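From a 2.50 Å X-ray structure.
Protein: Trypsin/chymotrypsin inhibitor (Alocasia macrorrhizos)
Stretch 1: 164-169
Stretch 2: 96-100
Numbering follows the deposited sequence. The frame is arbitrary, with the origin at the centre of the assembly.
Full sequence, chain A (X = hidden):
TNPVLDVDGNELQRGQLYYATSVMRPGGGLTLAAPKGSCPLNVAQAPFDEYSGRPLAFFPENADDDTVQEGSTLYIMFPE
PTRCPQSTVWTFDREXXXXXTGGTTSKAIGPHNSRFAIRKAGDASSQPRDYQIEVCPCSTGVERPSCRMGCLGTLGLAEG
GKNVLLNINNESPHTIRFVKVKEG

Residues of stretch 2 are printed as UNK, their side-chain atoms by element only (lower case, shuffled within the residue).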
# COMPACT_ATOMS: atom_id res chain seq x y z
N VAL A 164 -6.17 13.86 -16.04
CA VAL A 164 -5.17 13.33 -16.96
C VAL A 164 -4.82 11.92 -16.50
O VAL A 164 -4.41 11.72 -15.35
CB VAL A 164 -3.94 14.23 -16.99
CG1 VAL A 164 -2.83 13.57 -17.74
CG2 VAL A 164 -4.31 15.57 -17.62
N LEU A 165 -5.03 10.95 -17.36
CA LEU A 165 -4.82 9.56 -17.00
C LEU A 165 -3.59 9.05 -17.76
O LEU A 165 -2.93 9.81 -18.48
CB LEU A 165 -6.08 8.73 -17.27
CG LEU A 165 -7.36 9.09 -16.46
CD1 LEU A 165 -8.25 7.92 -16.34
CD2 LEU A 165 -7.06 9.57 -15.06
N LEU A 166 -3.26 7.78 -17.56
CA LEU A 166 -2.15 7.14 -18.27
C LEU A 166 -2.70 6.09 -19.22
O LEU A 166 -3.31 5.12 -18.77
CB LEU A 166 -1.17 6.48 -17.30
CG LEU A 166 -0.46 7.40 -16.29
CD1 LEU A 166 0.41 6.55 -15.36
CD2 LEU A 166 0.38 8.46 -17.00
N ASN A 167 -2.48 6.27 -20.52
CA ASN A 167 -2.84 5.27 -21.51
C ASN A 167 -1.59 4.80 -22.23
O ASN A 167 -0.48 5.20 -21.89
CB ASN A 167 -3.88 5.82 -22.51
CG ASN A 167 -3.32 6.94 -23.40
OD1 ASN A 167 -2.37 7.64 -23.03
ND2 ASN A 167 -3.95 7.14 -24.54
N ILE A 168 -1.77 3.94 -23.22
CA ILE A 168 -0.66 3.51 -24.07
C ILE A 168 -0.41 4.58 -25.11
O ILE A 168 -1.28 4.88 -25.93
CB ILE A 168 -0.95 2.17 -24.76
CG1 ILE A 168 -1.18 1.05 -23.74
CG2 ILE A 168 0.20 1.82 -25.72
CD1 ILE A 168 0.12 0.51 -23.17
N ASN A 169 0.78 5.16 -25.10
CA ASN A 169 1.14 6.13 -26.13
C ASN A 169 2.61 5.94 -26.48
O ASN A 169 3.50 6.41 -25.76
CB ASN A 169 0.85 7.54 -25.68
CG ASN A 169 1.12 8.53 -26.75
OD1 ASN A 169 2.01 8.36 -27.59
ND2 ASN A 169 0.33 9.60 -26.76
N UNK A 96 -10.74 -0.22 -20.77
CA UNK A 96 -10.76 1.23 -20.68
C UNK A 96 -9.52 1.89 -21.27
O UNK A 96 -9.57 3.06 -21.67
c UNK A 96 -10.92 1.67 -19.22
N UNK A 97 -8.40 1.18 -21.34
CA UNK A 97 -7.23 1.74 -21.97
C UNK A 97 -6.36 2.62 -21.10
O UNK A 97 -5.48 3.30 -21.65
N UNK A 98 -6.55 2.62 -19.76
CA UNK A 98 -5.70 3.38 -18.84
C UNK A 98 -5.37 2.51 -17.63
O UNK A 98 -5.74 1.34 -17.57
c UNK A 98 -9.43 4.09 -16.24
c UNK A 98 -7.79 4.63 -17.94
c UNK A 98 -10.46 4.52 -17.06
c UNK A 98 -10.17 5.01 -18.30
c UNK A 98 -8.10 4.16 -16.68
c UNK A 98 -6.35 4.73 -18.41
c UNK A 98 -8.83 5.07 -18.74
N UNK A 99 -4.66 3.08 -16.66
CA UNK A 99 -4.21 2.34 -15.48
C UNK A 99 -5.17 2.57 -14.32
O UNK A 99 -5.47 3.72 -13.97
c UNK A 99 -1.84 2.49 -16.28
c UNK A 99 -2.35 1.91 -13.89
c UNK A 99 -2.77 2.72 -15.09
N UNK A 100 -5.65 1.48 -13.72
CA UNK A 100 -6.59 1.57 -12.61
C UNK A 100 -6.03 0.78 -11.45
O UNK A 100 -4.86 0.37 -11.48
o UNK A 100 -8.93 1.45 -12.01
c UNK A 100 -7.98 1.07 -13.01
c UNK A 100 -7.98 -0.43 -13.15
O HOH W 1 -4.76 2.97 -23.93
O HOH W 2 -4.68 6.02 -15.77

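Position 96 carries a single side-chain carbon, the CB, and nothing beyond it. Its CB comes no closer to stretch 1 than 7.4 Å, to Leu-165 CD1, so the contact places no demand on it. One carbon with no branch is alanine, Ala-96, a small residue in an exposed, non-strand segment leading into the contact.

Position 97 has no side-chain atoms at all and meets stretch 1 through its main chain: its O lies 3.1 Å from Asn-167 CB and 3.3 Å from Asn-167 CA, the latter a CA-H...O contact. The empty side chain identifies glycine. The backbone agrees: at phi 85° and psi 13°, a CB would be jammed against the carbonyl oxygen of the preceding residue. Gly-97 O also accepts a hydrogen bond from the oxygen of water 1 at a very short 2.4 Å. The same water accepts from Ile-168 N at 3.2 Å, linking the two backbones where they do not bond directly.

Position 98 shows one carbon followed by a ring of six carbons. A methyl of Leu-165, CD1, sits 3.6 Å from the ring centroid and only 10° off the ring normal. An all-carbon six-membered ring on one CB is phenylalanine. Phe-98, with chi1 in the p well, offers a ring face to the aliphatic methyl in a CH-pi contact; the closest pair is Leu-165 CD1 to Phe-98 CG, 3.7 Å. Its CA also lies 3.0 Å from Leu-166 O, a second CA-H...O contact.

Position 99 has three carbons, the CB bearing two others, and one of these methyls approaches Leu-166 CB. The fork with no oxygen is valine. Val-99 CG2 lies 4.2 Å from Leu-166 CB, a loose apolar contact between buried residues, and its beta-branched shape suits an extended strand.

Position 100 also forks at CB, but into one carbon and one oxygen, and reaches nothing on stretch 1. The fork makes it threonine. Thr-100 OG1 is hydrogen-bonded elsewhere in the structure.

The contact joins two strands whose directions differ by 116°, so they cross rather than run as a regular ladder. One direct hydrogen bond spans them, Val-99 N to Leu-166 O at 3.2 Å, and its 124° angle makes it weak. The water 2 oxygen accepts from Leu-166 N at 2.9 Å and lies 3.0 Å from Val-99 O, placed to donate a proton that other acceptors may also claim. Around this thin polar link, the Leu-165 methyl over the Phe-98 ring and the Leu-166 and Val-99 pair supply apolar packing, with 244 Å² buried.

Stretch 2 (96-100) AGFVT
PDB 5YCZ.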